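Local coordinates for DUF5636 domain-containing protein (Legionella pneumophila subsp. pneumophila str. Philadelphia 1, PDB 4RD8), which is of unknown function but adopts a compact, predominantly helical fold without strands and belongs to the DUF5636 family, at residues Gly19-Asn24 against His167-Asn172; Thr32-Tyr37 against Ser147-Ile152; Glu81-Ala86 against Gln134-Ile139. The protein carries 3 engineered substitutions. One frame throughout, in Å; residues are numbered along the deposited sequence.

Contact 1 (Gly19-Asn24 against His167-Asn172); sequences GELLQN and HQDSSN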
ATOM      1  N   GLY A  19       1.658  -0.642 -24.512  1.00 32.90           N
ATOM      2  CA  GLY A  19       2.285   0.626 -24.855  1.00 33.98           C
ATOM      3  C   GLY A  19       3.718   0.798 -24.363  1.00 34.26           C
ATOM      4  O   GLY A  19       4.542  -0.108 -24.507  1.00 36.43           O
ATOM      5  N   GLU A  20       4.017   1.962 -23.791  1.00 33.97           N
ATOM      6  CA  GLU A  20       5.368   2.265 -23.316  1.00 41.80           C
ATOM      7  C   GLU A  20       5.762   1.434 -22.094  1.00 40.36           C
ATOM      8  O   GLU A  20       6.926   1.039 -21.960  1.00 34.63           O
ATOM      9  CB  GLU A  20       5.507   3.767 -23.010  1.00 39.36           C
ATOM     10  CG  GLU A  20       6.916   4.233 -22.605  1.00 43.92           C
ATOM     11  CD  GLU A  20       7.227   4.031 -21.121  1.00 39.87           C
ATOM     12  OE1 GLU A  20       8.421   3.873 -20.780  1.00 45.29           O
ATOM     13  OE2 GLU A  20       6.290   4.039 -20.293  1.00 33.22           O
ATOM     14  N   LEU A  21       4.810   1.186 -21.196  1.00 30.55           N
ATOM     15  CA  LEU A  21       5.131   0.468 -19.967  1.00 29.26           C
ATOM     16  C   LEU A  21       5.562  -0.963 -20.269  1.00 29.89           C
ATOM     17  O   LEU A  21       6.435  -1.505 -19.593  1.00 30.05           O
ATOM     18  CB  LEU A  21       3.970   0.492 -18.967  1.00 28.26           C
ATOM     19  CG  LEU A  21       3.742   1.810 -18.217  1.00 26.89           C
ATOM     20  CD1 LEU A  21       2.625   1.652 -17.186  1.00 25.28           C
ATOM     21  CD2 LEU A  21       5.041   2.308 -17.564  1.00 27.85           C
ATOM     22  N   LEU A  22       4.960  -1.558 -21.297  1.00 30.66           N
ATOM     23  CA  LEU A  22       5.305  -2.915 -21.711  1.00 31.95           C
ATOM     24  C   LEU A  22       6.762  -3.017 -22.142  1.00 33.78           C
ATOM     25  O   LEU A  22       7.378  -4.080 -22.020  1.00 34.74           O
ATOM     26  CB  LEU A  22       4.413  -3.369 -22.866  1.00 33.68           C
ATOM     27  CG  LEU A  22       4.651  -4.812 -23.309  1.00 35.98           C
ATOM     28  CD1 LEU A  22       4.581  -5.733 -22.095  1.00 34.21           C
ATOM     29  CD2 LEU A  22       3.644  -5.233 -24.364  1.00 36.53           C
ATOM     30  N   GLN A  23       7.306  -1.908 -22.641  1.00 34.63           N
ATOM     31  CA  GLN A  23       8.678  -1.882 -23.141  1.00 36.78           C
ATOM     32  C   GLN A  23       9.641  -1.285 -22.126  1.00 36.30           C
ATOM     33  O   GLN A  23      10.840  -1.144 -22.402  1.00 38.13           O
ATOM     34  CB  GLN A  23       8.764  -1.092 -24.451  1.00 39.06           C
ATOM     35  CG  GLN A  23       7.820  -1.582 -25.555  1.00 40.14           C
ATOM     36  CD  GLN A  23       7.946  -3.074 -25.843  1.00 58.86           C
ATOM     37  OE1 GLN A  23       9.026  -3.660 -25.716  1.00 62.21           O
ATOM     38  NE2 GLN A  23       6.838  -3.694 -26.241  1.00 52.23           N
ATOM     39  N   ASN A  24       9.107  -0.928 -20.964  1.00 34.19           N
ATOM     40  CA  ASN A  24       9.883  -0.266 -19.929  1.00 34.02           C
ATOM     41  C   ASN A  24      10.441  -1.304 -18.963  1.00 33.62           C
ATOM     42  O   ASN A  24       9.811  -1.628 -17.963  1.00 32.13           O
ATOM     43  CB  ASN A  24       8.996   0.746 -19.193  1.00 32.57           C
ATOM     44  CG  ASN A  24       9.783   1.680 -18.297  1.00 35.69           C
ATOM     45  OD1 ASN A  24      10.721   1.265 -17.624  1.00 33.68           O
ATOM     46  ND2 ASN A  24       9.392   2.956 -18.277  1.00 34.37           N
ATOM     47  N   HIS A 167      -1.882   4.766 -15.161  1.00 19.03           N
ATOM     48  CA  HIS A 167      -1.750   5.045 -16.581  1.00 23.03           C
ATOM     49  C   HIS A 167      -2.428   3.922 -17.344  1.00 23.14           C
ATOM     50  O   HIS A 167      -2.361   2.760 -16.939  1.00 21.60           O
ATOM     51  CB  HIS A 167      -0.276   5.116 -16.988  1.00 21.95           C
ATOM     52  CG  HIS A 167      -0.053   5.697 -18.338  1.00 26.87           C
ATOM     53  ND1 HIS A 167      -0.254   4.990 -19.511  1.00 25.70           N
ATOM     54  CD2 HIS A 167       0.370   6.935 -18.728  1.00 28.73           C
ATOM     55  CE1 HIS A 167       0.030   5.758 -20.546  1.00 27.51           C
ATOM     56  NE2 HIS A 167       0.412   6.938 -20.097  1.00 28.77           N
ATOM     57  N   GLN A 168      -3.053   4.248 -18.464  1.00 23.53           N
ATOM     58  CA  GLN A 168      -3.742   3.208 -19.214  1.00 27.66           C
ATOM     59  C   GLN A 168      -2.824   2.095 -19.728  1.00 25.28           C
ATOM     60  O   GLN A 168      -3.295   0.989 -20.004  1.00 26.08           O
ATOM     61  CB  GLN A 168      -4.563   3.809 -20.349  1.00 33.29           C
ATOM     62  CG  GLN A 168      -5.893   3.130 -20.509  1.00 41.29           C
ATOM     63  CD  GLN A 168      -6.778   3.860 -21.464  1.00 42.23           C
ATOM     64  OE1 GLN A 168      -7.696   4.577 -21.060  1.00 48.11           O
ATOM     65  NE2 GLN A 168      -6.503   3.699 -22.745  1.00 32.04           N
ATOM     66  N   ASP A 169      -1.526   2.383 -19.852  1.00 20.78           N
ATOM     67  CA  ASP A 169      -0.546   1.370 -20.255  1.00 22.42           C
ATOM     68  C   ASP A 169      -0.421   0.238 -19.244  1.00 22.88           C
ATOM     69  O   ASP A 169       0.133  -0.816 -19.560  1.00 26.45           O
ATOM     70  CB  ASP A 169       0.846   1.990 -20.439  1.00 24.04           C
ATOM     71  CG  ASP A 169       0.988   2.754 -21.733  1.00 31.70           C
ATOM     72  OD1 ASP A 169       0.095   2.664 -22.601  1.00 26.62           O
ATOM     73  OD2 ASP A 169       2.025   3.435 -21.887  1.00 29.20           O
ATOM     74  N   SER A 170      -0.917   0.447 -18.029  1.00 20.95           N
ATOM     75  CA  SER A 170      -0.899  -0.628 -17.035  1.00 20.97           C
ATOM     76  C   SER A 170      -2.274  -1.286 -16.866  1.00 25.12           C
ATOM     77  O   SER A 170      -2.548  -1.936 -15.851  1.00 23.25           O
ATOM     78  CB  SER A 170      -0.336  -0.141 -15.689  1.00 24.53           C
ATOM     79  OG  SER A 170      -1.167   0.847 -15.121  1.00 30.34           O
ATOM     80  N   SER A 171      -3.130  -1.114 -17.873  1.00 22.10           N
ATOM     81  CA  SER A 171      -4.442  -1.763 -17.919  1.00 24.96           C
ATOM     82  C   SER A 171      -4.691  -2.423 -19.271  1.00 25.79           C
ATOM     83  O   SER A 171      -5.677  -2.118 -19.932  1.00 24.05           O
ATOM     84  CB  SER A 171      -5.563  -0.753 -17.610  1.00 27.51           C
ATOM     85  OG  SER A 171      -5.529  -0.371 -16.237  1.00 34.63           O
ATOM     86  N   ASN A 172      -3.788  -3.321 -19.674  1.00 25.29           N
ATOM     87  CA  ASN A 172      -3.931  -4.099 -20.904  1.00 28.70           C
ATOM     88  C   ASN A 172      -5.294  -4.794 -20.930  1.00 26.10           C
ATOM     89  O   ASN A 172      -5.600  -5.584 -20.038  1.00 29.72           O
ATOM     90  CB  ASN A 172      -2.808  -5.147 -20.967  1.00 25.04           C
ATOM     91  CG  ASN A 172      -2.727  -5.853 -22.299  1.00 33.32           C
ATOM     92  OD1 ASN A 172      -3.744  -6.140 -22.935  1.00 34.98           O
ATOM     93  ND2 ASN A 172      -1.503  -6.150 -22.730  1.00 37.43           N
TER
HETATM   94  O   HOH W   1       3.562   4.860 -20.221  1.00 33.55           O
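Asp169, in a 3-10 turn of the loop between helices 157-162 and 179-184, turns its carboxylate onto the start of the short, weakly bonded helix 19-22, where Gly19, Glu20 and Leu21 meet it. OD2 of Asp169 takes a bond from Glu20 N at 3.1 Å, but the N-H...O angle of 135° marks it as weak. The other oxygen, OD1, lies 3.7 Å from Gly19 CA; phi is positive there (55°) and a CB would fall on OD1, so this close approach depends on the absent side chain. A chi1 of -77° sets Asp169 CG beside its backbone N and toward Gly19 and Glu20, while the methylene CB packs on Leu21, with CG of Leu21 3.7 Å from CB of Asp169 as the two side chains cross obliquely. Leu21 CD1 touches both Asp169 CB and Ser170 CB.

This is a join between the N-terminal region and a loop 143 residues later, about 20 Å from the centre of the chain. Backbone bonds of Asp169 with Gln18 and of Asn172 with Ala16 extend the seam. One water donates to both carboxylates, to Glu20 OE2 at 2.8 Å and to Asp169 OD2 at 2.7 Å, which probably eases repulsion between two acidic oxygens 4.6 Å apart. The same water sits over the centre of the His167 ring. At that ring's edge, nearly in its plane, ND1 of His167 accepts from Asp169 N at 2.9 Å, an almost straight bond that holds the turn. Asn24 ND2 meets Glu20 OE1 on its syn lone pair, and Asn24 OD1 caps Phe27 N.

Contact 2 (Thr32-Tyr37 against Ser147-Ile152); sequences TKIENY and SFLENI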
ATOM      1  N   THR A  32       8.048  -6.375 -10.473  1.00 23.05           N
ATOM      2  CA  THR A  32       8.354  -7.761 -10.187  1.00 23.71           C
ATOM      3  C   THR A  32       8.906  -7.889  -8.774  1.00 27.95           C
ATOM      4  O   THR A  32       8.537  -8.806  -8.038  1.00 26.92           O
ATOM      5  CB  THR A  32       9.348  -8.313 -11.208  1.00 30.31           C
ATOM      6  OG1 THR A  32       8.760  -8.230 -12.511  1.00 29.94           O
ATOM      7  CG2 THR A  32       9.703  -9.755 -10.897  1.00 31.93           C
ATOM      8  N   LYS A  33       9.770  -6.953  -8.384  1.00 23.08           N
ATOM      9  CA  LYS A  33      10.330  -6.958  -7.034  1.00 25.88           C
ATOM     10  C   LYS A  33       9.228  -6.767  -5.979  1.00 23.99           C
ATOM     11  O   LYS A  33       9.212  -7.466  -4.959  1.00 25.73           O
ATOM     12  CB  LYS A  33      11.424  -5.890  -6.905  1.00 24.71           C
ATOM     13  CG  LYS A  33      12.644  -6.146  -7.789  1.00 28.19           C
ATOM     14  CD  LYS A  33      13.407  -7.380  -7.354  1.00 34.27           C
ATOM     15  CE  LYS A  33      14.202  -7.135  -6.081  1.00 39.95           C
ATOM     16  NZ  LYS A  33      15.416  -6.310  -6.331  1.00 38.35           N
ATOM     17  N   ILE A  34       8.308  -5.843  -6.239  1.00 23.71           N
ATOM     18  CA  ILE A  34       7.178  -5.600  -5.337  1.00 21.11           C
ATOM     19  C   ILE A  34       6.309  -6.844  -5.208  1.00 20.61           C
ATOM     20  O   ILE A  34       5.939  -7.237  -4.103  1.00 24.54           O
ATOM     21  CB  ILE A  34       6.340  -4.397  -5.802  1.00 20.12           C
ATOM     22  CG1 ILE A  34       7.148  -3.118  -5.590  1.00 20.29           C
ATOM     23  CG2 ILE A  34       5.015  -4.325  -5.054  1.00 20.99           C
ATOM     24  CD1 ILE A  34       6.472  -1.876  -6.134  1.00 22.81           C
ATOM     25  N   GLU A  35       6.008  -7.476  -6.339  1.00 25.71           N
ATOM     26  CA  GLU A  35       5.164  -8.666  -6.342  1.00 25.22           C
ATOM     27  C   GLU A  35       5.831  -9.764  -5.528  1.00 28.12           C
ATOM     28  O   GLU A  35       5.185 -10.443  -4.735  1.00 29.16           O
ATOM     29  CB  GLU A  35       4.922  -9.150  -7.775  1.00 28.09           C
ATOM     30  CG  GLU A  35       3.855 -10.217  -7.903  1.00 35.23           C
ATOM     31  CD  GLU A  35       3.881 -10.893  -9.257  1.00 45.43           C
ATOM     32  OE1 GLU A  35       4.996 -11.131  -9.774  1.00 44.62           O
ATOM     33  OE2 GLU A  35       2.793 -11.185  -9.806  1.00 52.71           O
ATOM     34  N   ASN A  36       7.136  -9.923  -5.714  1.00 24.76           N
ATOM     35  CA  ASN A  36       7.873 -10.977  -5.034  1.00 27.38           C
ATOM     36  C   ASN A  36       7.991 -10.726  -3.533  1.00 29.62           C
ATOM     37  O   ASN A  36       8.077 -11.668  -2.749  1.00 32.21           O
ATOM     38  CB  ASN A  36       9.260 -11.151  -5.660  1.00 29.68           C
ATOM     39  CG  ASN A  36       9.209 -11.860  -7.001  1.00 47.84           C
ATOM     40  OD1 ASN A  36       8.232 -12.539  -7.321  1.00 55.18           O
ATOM     41  ND2 ASN A  36      10.271 -11.713  -7.788  1.00 53.25           N
ATOM     42  N   TYR A  37       8.004  -9.452  -3.154  1.00 28.03           N
ATOM     43  CA  TYR A  37       8.077  -9.049  -1.754  1.00 26.95           C
ATOM     44  C   TYR A  37       6.739  -9.312  -1.055  1.00 25.64           C
ATOM     45  O   TYR A  37       6.684  -9.986  -0.032  1.00 28.80           O
ATOM     46  CB  TYR A  37       8.495  -7.569  -1.645  1.00 23.50           C
ATOM     47  CG  TYR A  37       8.274  -6.966  -0.268  1.00 25.58           C
ATOM     48  CD1 TYR A  37       9.016  -7.387   0.828  1.00 29.06           C
ATOM     49  CD2 TYR A  37       7.314  -5.983  -0.071  1.00 24.56           C
ATOM     50  CE1 TYR A  37       8.809  -6.840   2.088  1.00 25.41           C
ATOM     51  CE2 TYR A  37       7.095  -5.434   1.178  1.00 23.66           C
ATOM     52  CZ  TYR A  37       7.846  -5.860   2.252  1.00 24.62           C
ATOM     53  OH  TYR A  37       7.624  -5.317   3.493  1.00 28.00           O
ATOM     54  N   SER A 147      18.383  -2.268  -2.487  1.00 33.35           N
ATOM     55  CA  SER A 147      18.383  -3.191  -3.625  1.00 35.36           C
ATOM     56  C   SER A 147      16.991  -3.696  -3.983  1.00 30.12           C
ATOM     57  O   SER A 147      16.758  -4.137  -5.104  1.00 34.39           O
ATOM     58  CB  SER A 147      19.330  -4.370  -3.373  1.00 34.44           C
ATOM     59  OG  SER A 147      18.825  -5.249  -2.383  1.00 37.09           O
ATOM     60  N   PHE A 148      16.081  -3.637  -3.021  1.00 26.63           N
ATOM     61  CA  PHE A 148      14.700  -4.039  -3.247  1.00 25.83           C
ATOM     62  C   PHE A 148      14.101  -3.310  -4.444  1.00 26.79           C
ATOM     63  O   PHE A 148      13.482  -3.926  -5.311  1.00 29.16           O
ATOM     64  CB  PHE A 148      13.873  -3.779  -1.989  1.00 26.04           C
ATOM     65  CG  PHE A 148      12.387  -3.880  -2.196  1.00 23.79           C
ATOM     66  CD1 PHE A 148      11.828  -5.003  -2.790  1.00 28.15           C
ATOM     67  CD2 PHE A 148      11.545  -2.865  -1.771  1.00 21.93           C
ATOM     68  CE1 PHE A 148      10.467  -5.102  -2.968  1.00 24.55           C
ATOM     69  CE2 PHE A 148      10.171  -2.958  -1.941  1.00 25.09           C
ATOM     70  CZ  PHE A 148       9.631  -4.082  -2.542  1.00 20.33           C
ATOM     71  N   LEU A 149      14.287  -1.996  -4.498  1.00 26.45           N
ATOM     72  CA  LEU A 149      13.769  -1.226  -5.630  1.00 26.06           C
ATOM     73  C   LEU A 149      14.908  -0.710  -6.505  1.00 21.13           C
ATOM     74  O   LEU A 149      14.844   0.405  -7.032  1.00 25.00           O
ATOM     75  CB  LEU A 149      12.841  -0.096  -5.175  1.00 26.02           C
ATOM     76  CG  LEU A 149      11.576  -0.560  -4.441  1.00 20.86           C
ATOM     77  CD1 LEU A 149      10.635   0.612  -4.107  1.00 21.38           C
ATOM     78  CD2 LEU A 149      10.840  -1.630  -5.275  1.00 20.87           C
ATOM     79  N   GLU A 150      15.940  -1.540  -6.646  1.00 23.23           N
ATOM     80  CA  GLU A 150      17.024  -1.296  -7.594  1.00 29.72           C
ATOM     81  C   GLU A 150      17.692   0.057  -7.339  1.00 32.15           C
ATOM     82  O   GLU A 150      18.170   0.715  -8.266  1.00 30.72           O
ATOM     83  CB  GLU A 150      16.512  -1.399  -9.033  1.00 32.81           C
ATOM     84  CG  GLU A 150      15.660  -2.652  -9.282  1.00 33.32           C
ATOM     85  CD  GLU A 150      16.457  -3.936  -9.179  1.00 40.76           C
ATOM     86  OE1 GLU A 150      17.612  -3.969  -9.660  1.00 46.32           O
ATOM     87  OE2 GLU A 150      15.928  -4.921  -8.622  1.00 46.34           O
ATOM     88  N   ASN A 151      17.715   0.448  -6.066  1.00 28.57           N
ATOM     89  CA  ASN A 151      18.386   1.669  -5.619  1.00 25.87           C
ATOM     90  C   ASN A 151      17.826   2.960  -6.211  1.00 24.66           C
ATOM     91  O   ASN A 151      18.561   3.947  -6.359  1.00 29.43           O
ATOM     92  CB  ASN A 151      19.895   1.588  -5.864  1.00 28.44           C
ATOM     93  CG  ASN A 151      20.678   2.464  -4.912  1.00 31.84           C
ATOM     94  OD1 ASN A 151      20.192   2.809  -3.833  1.00 28.98           O
ATOM     95  ND2 ASN A 151      21.883   2.842  -5.308  1.00 30.83           N
ATOM     96  N   ILE A 152      16.541   2.964  -6.558  1.00 25.12           N
ATOM     97  CA  ILE A 152      15.887   4.220  -6.917  1.00 24.08           C
ATOM     98  C   ILE A 152      15.809   5.059  -5.639  1.00 25.82           C
ATOM     99  O   ILE A 152      15.780   4.504  -4.536  1.00 25.26           O
ATOM    100  CB  ILE A 152      14.477   4.039  -7.546  1.00 26.28           C
ATOM    101  CG1 ILE A 152      13.480   3.456  -6.543  1.00 22.80           C
ATOM    102  CG2 ILE A 152      14.552   3.174  -8.795  1.00 31.10           C
ATOM    103  CD1 ILE A 152      12.031   3.543  -7.025  1.00 23.86           C
TER
HETATM  104  O   HOH W   2      16.774  -7.116  -3.569  1.00 38.42           O
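The ammonium of Lys33 is gripped by three oxygens of the loop 147-152. Its NZ forms a salt bridge with Glu150 OE2 at 2.7 Å, on the anti side and 31° out of the carboxylate plane, donates to Ser147 O at 2.8 Å, and bonds Phe148 O weakly at 3.2 Å. Bends at chi2, chi3 and chi4 curl the lysine chain and bring CE to 3.4 Å from Phe148 O. A water links NZ to Ser147 OG, which also bonds Asp145.

The loop, which joins helix 130-144 to helix 157-162 and here packs on helix 25-38, contains a type I' beta turn, Leu149 to Ile152, with Glu150 and Asn151 both at positive phi. Glu150 N binds Ser147 O from the face opposite to NZ. Phe148 CE1 comes within 3.4 Å of Tyr37 CB. The two rings lie obliquely, planes at 57°, while Lys33 O sits at the edge of the Phe148 ring and Leu149 CD2 lies over one of its faces, toward the rim. Ile34 CG1 touches Phe148 CZ and Leu149 CD2, each at 4.0 Å, and Ile34 also packs on Ile138 and Ile161. Farther out, Gln29 donates to Glu150 OE2, and Gln47 bonds the Tyr37 hydroxyl.

Contact 3 (Glu81-Ala86 against Gln134-Ile139); sequences EILTEA and QWCLII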
ATOM      1  N   GLU A  81       3.145  10.332   6.599  1.00 28.38           N
ATOM      2  CA  GLU A  81       4.552  10.732   6.598  1.00 29.85           C
ATOM      3  C   GLU A  81       5.405   9.784   5.751  1.00 30.97           C
ATOM      4  O   GLU A  81       6.257  10.227   4.977  1.00 27.16           O
ATOM      5  CB  GLU A  81       5.092  10.848   8.029  1.00 29.29           C
ATOM      6  CG  GLU A  81       4.443  11.982   8.817  1.00 33.76           C
ATOM      7  CD  GLU A  81       4.746  11.934  10.302  1.00 45.23           C
ATOM      8  OE1 GLU A  81       5.649  11.173  10.723  1.00 46.43           O
ATOM      9  OE2 GLU A  81       4.074  12.671  11.055  1.00 47.78           O
ATOM     10  N   ILE A  82       5.161   8.481   5.891  1.00 22.85           N
ATOM     11  CA  ILE A  82       5.877   7.489   5.096  1.00 21.95           C
ATOM     12  C   ILE A  82       5.589   7.700   3.614  1.00 24.85           C
ATOM     13  O   ILE A  82       6.493   7.672   2.783  1.00 25.05           O
ATOM     14  CB  ILE A  82       5.492   6.057   5.519  1.00 21.05           C
ATOM     15  CG1 ILE A  82       6.009   5.798   6.939  1.00 24.88           C
ATOM     16  CG2 ILE A  82       6.070   5.034   4.544  1.00 22.40           C
ATOM     17  CD1 ILE A  82       5.423   4.558   7.600  1.00 24.80           C
ATOM     18  N   LEU A  83       4.323   7.930   3.289  1.00 21.40           N
ATOM     19  CA  LEU A  83       3.922   8.142   1.903  1.00 19.68           C
ATOM     20  C   LEU A  83       4.527   9.410   1.337  1.00 20.29           C
ATOM     21  O   LEU A  83       5.008   9.420   0.211  1.00 19.45           O
ATOM     22  CB  LEU A  83       2.398   8.205   1.770  1.00 17.60           C
ATOM     23  CG  LEU A  83       1.682   6.877   2.022  1.00 20.20           C
ATOM     24  CD1 LEU A  83       0.175   7.114   1.935  1.00 21.47           C
ATOM     25  CD2 LEU A  83       2.138   5.825   1.014  1.00 21.64           C
ATOM     26  N   THR A  84       4.502  10.480   2.118  1.00 22.43           N
ATOM     27  CA  THR A  84       5.081  11.741   1.674  1.00 23.31           C
ATOM     28  C   THR A  84       6.572  11.609   1.343  1.00 23.64           C
ATOM     29  O   THR A  84       7.038  12.139   0.328  1.00 26.45           O
ATOM     30  CB  THR A  84       4.870  12.833   2.715  1.00 28.59           C
ATOM     31  OG1 THR A  84       3.460  13.002   2.912  1.00 27.81           O
ATOM     32  CG2 THR A  84       5.475  14.146   2.233  1.00 28.67           C
ATOM     33  N   GLU A  85       7.304  10.893   2.194  1.00 23.14           N
ATOM     34  CA  GLU A  85       8.725  10.619   1.972  1.00 23.82           C
ATOM     35  C   GLU A  85       8.982   9.960   0.624  1.00 25.18           C
ATOM     36  O   GLU A  85      10.056  10.140   0.039  1.00 25.70           O
ATOM     37  CB  GLU A  85       9.275   9.696   3.064  1.00 28.70           C
ATOM     38  CG  GLU A  85       9.653  10.368   4.351  1.00 42.52           C
ATOM     39  CD  GLU A  85      10.419   9.432   5.266  1.00 47.58           C
ATOM     40  OE1 GLU A  85      11.153   8.552   4.747  1.00 43.07           O
ATOM     41  OE2 GLU A  85      10.281   9.573   6.499  1.00 45.76           O
ATOM     42  N   ALA A  86       8.000   9.188   0.156  1.00 19.41           N
ATOM     43  CA  ALA A  86       8.105   8.455  -1.101  1.00 23.19           C
ATOM     44  C   ALA A  86       7.568   9.234  -2.299  1.00 22.77           C
ATOM     45  O   ALA A  86       7.470   8.691  -3.406  1.00 21.78           O
ATOM     46  CB  ALA A  86       7.396   7.106  -1.004  1.00 20.87           C
ATOM     47  N   GLN A 134      -0.088  -1.229   2.411  1.00 21.99           N
ATOM     48  CA  GLN A 134       0.741  -1.948   1.433  1.00 22.74           C
ATOM     49  C   GLN A 134       1.878  -1.069   0.949  1.00 22.47           C
ATOM     50  O   GLN A 134       3.037  -1.492   0.930  1.00 21.72           O
ATOM     51  CB  GLN A 134      -0.087  -2.417   0.231  1.00 15.99           C
ATOM     52  CG  GLN A 134      -0.926  -3.648   0.519  1.00 20.05           C
ATOM     53  CD  GLN A 134      -2.026  -3.834  -0.511  1.00 19.07           C
ATOM     54  OE1 GLN A 134      -2.627  -2.856  -0.968  1.00 23.16           O
ATOM     55  NE2 GLN A 134      -2.290  -5.081  -0.883  1.00 21.63           N
ATOM     56  N   TRP A 135       1.539   0.158   0.571  1.00 18.35           N
ATOM     57  CA  TRP A 135       2.554   1.091   0.111  1.00 16.55           C
ATOM     58  C   TRP A 135       3.560   1.451   1.198  1.00 20.31           C
ATOM     59  O   TRP A 135       4.758   1.514   0.928  1.00 19.32           O
ATOM     60  CB  TRP A 135       1.921   2.305  -0.604  1.00 17.13           C
ATOM     61  CG  TRP A 135       1.533   1.863  -1.974  1.00 17.61           C
ATOM     62  CD1 TRP A 135       0.303   1.448  -2.391  1.00 19.61           C
ATOM     63  CD2 TRP A 135       2.427   1.674  -3.084  1.00 21.80           C
ATOM     64  NE1 TRP A 135       0.368   1.051  -3.712  1.00 22.02           N
ATOM     65  CE2 TRP A 135       1.656   1.171  -4.152  1.00 20.51           C
ATOM     66  CE3 TRP A 135       3.795   1.891  -3.272  1.00 22.59           C
ATOM     67  CZ2 TRP A 135       2.217   0.898  -5.408  1.00 21.23           C
ATOM     68  CZ3 TRP A 135       4.348   1.616  -4.518  1.00 20.57           C
ATOM     69  CH2 TRP A 135       3.556   1.119  -5.569  1.00 20.47           C
ATOM     70  N   CYS A 136       3.097   1.646   2.432  1.00 18.28           N
ATOM     71  CA  CYS A 136       4.040   1.879   3.523  1.00 16.72           C
ATOM     72  C   CYS A 136       5.010   0.708   3.687  1.00 20.06           C
ATOM     73  O   CYS A 136       6.172   0.921   3.975  1.00 20.58           O
ATOM     74  CB  CYS A 136       3.332   2.156   4.856  1.00 19.25           C
ATOM     75  SG  CYS A 136       2.457   3.726   4.888  1.00 24.03           S
ATOM     76  N   LEU A 137       4.530  -0.526   3.522  1.00 21.94           N
ATOM     77  CA  LEU A 137       5.409  -1.692   3.670  1.00 21.67           C
ATOM     78  C   LEU A 137       6.485  -1.699   2.572  1.00 21.01           C
ATOM     79  O   LEU A 137       7.665  -1.951   2.839  1.00 22.53           O
ATOM     80  CB  LEU A 137       4.597  -2.996   3.652  1.00 22.49           C
ATOM     81  CG  LEU A 137       3.593  -3.151   4.805  1.00 23.25           C
ATOM     82  CD1 LEU A 137       2.738  -4.397   4.591  1.00 32.57           C
ATOM     83  CD2 LEU A 137       4.310  -3.227   6.163  1.00 26.36           C
ATOM     84  N   ILE A 138       6.061  -1.429   1.344  1.00 23.49           N
ATOM     85  CA  ILE A 138       6.967  -1.290   0.205  1.00 22.30           C
ATOM     86  C   ILE A 138       8.017  -0.205   0.444  1.00 22.37           C
ATOM     87  O   ILE A 138       9.213  -0.430   0.223  1.00 23.54           O
ATOM     88  CB  ILE A 138       6.174  -0.979  -1.068  1.00 21.94           C
ATOM     89  CG1 ILE A 138       5.455  -2.238  -1.531  1.00 20.85           C
ATOM     90  CG2 ILE A 138       7.084  -0.474  -2.190  1.00 18.46           C
ATOM     91  CD1 ILE A 138       4.234  -1.921  -2.366  1.00 18.28           C
ATOM     92  N   ILE A 139       7.574   0.961   0.905  1.00 21.92           N
ATOM     93  CA  ILE A 139       8.486   2.073   1.181  1.00 19.56           C
ATOM     94  C   ILE A 139       9.455   1.746   2.312  1.00 24.53           C
ATOM     95  O   ILE A 139      10.647   1.976   2.181  1.00 22.78           O
ATOM     96  CB  ILE A 139       7.717   3.370   1.497  1.00 20.58           C
ATOM     97  CG1 ILE A 139       6.882   3.773   0.282  1.00 20.38           C
ATOM     98  CG2 ILE A 139       8.674   4.495   1.916  1.00 21.19           C
ATOM     99  CD1 ILE A 139       5.639   4.611   0.633  1.00 19.66           C
TER
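Trp135 meets Leu83 through its CB alone, 3.9 Å from Leu83 CD2, and the two side chains cross at about a right angle. The indole itself leads away from helix 69-85, packs edge-to-face with Tyr162, and has Ile138 CD1 over one face, near the rim. One residue on, Cys136 SG is anti to its carbonyl carbon (chi1 -68°) and lies against Ile82, 3.9 Å from CG2, with Leu83 CG somewhat farther off at 4.3 Å.

Three residues later, Ile139 makes the broadest contact, using both branches. Its CG2 meets Ile82 CG2 at 3.7 Å, a methyl-to-methyl approach. The other branch ends in CD1, which touches both Leu83 CD2 at 3.7 Å and Ala86 CB at 3.5 Å, the latter tighter than usual van der Waals contact. Packing is close here, with Ala86 CB also 3.6 Å from Ile139 CG1. All six touching residues are buried and their contacts wholly apolar, with Ile157 also packing on Ala86, Trp135 and Ile139. The local axes approach to 9.4 Å at 57° between their N-to-C directions, the inclined packing of two helices across an apolar interface in the core of an all-alpha fold.

In the fold
From the N terminus, the chain first enters helix 19-22, which contact 1 joins to the loop at 167-172 and so closes the widest loop of the three. The following helix, 25-38, carries one side of contact 2, whose partner is the loop just after helix 130-144. Contact 3, between helices 69-85 and 130-144, closes the shortest loop. The three are concentric in sequence, contact 3 within contact 2 and contact 2 within contact 1; none cross. In space contacts 2 and 3 touch, with Ile34 and Tyr37 against Ile138 on helix 130-144, whereas contact 1 lies peripherally, its centre about 19 Å from that of contact 2.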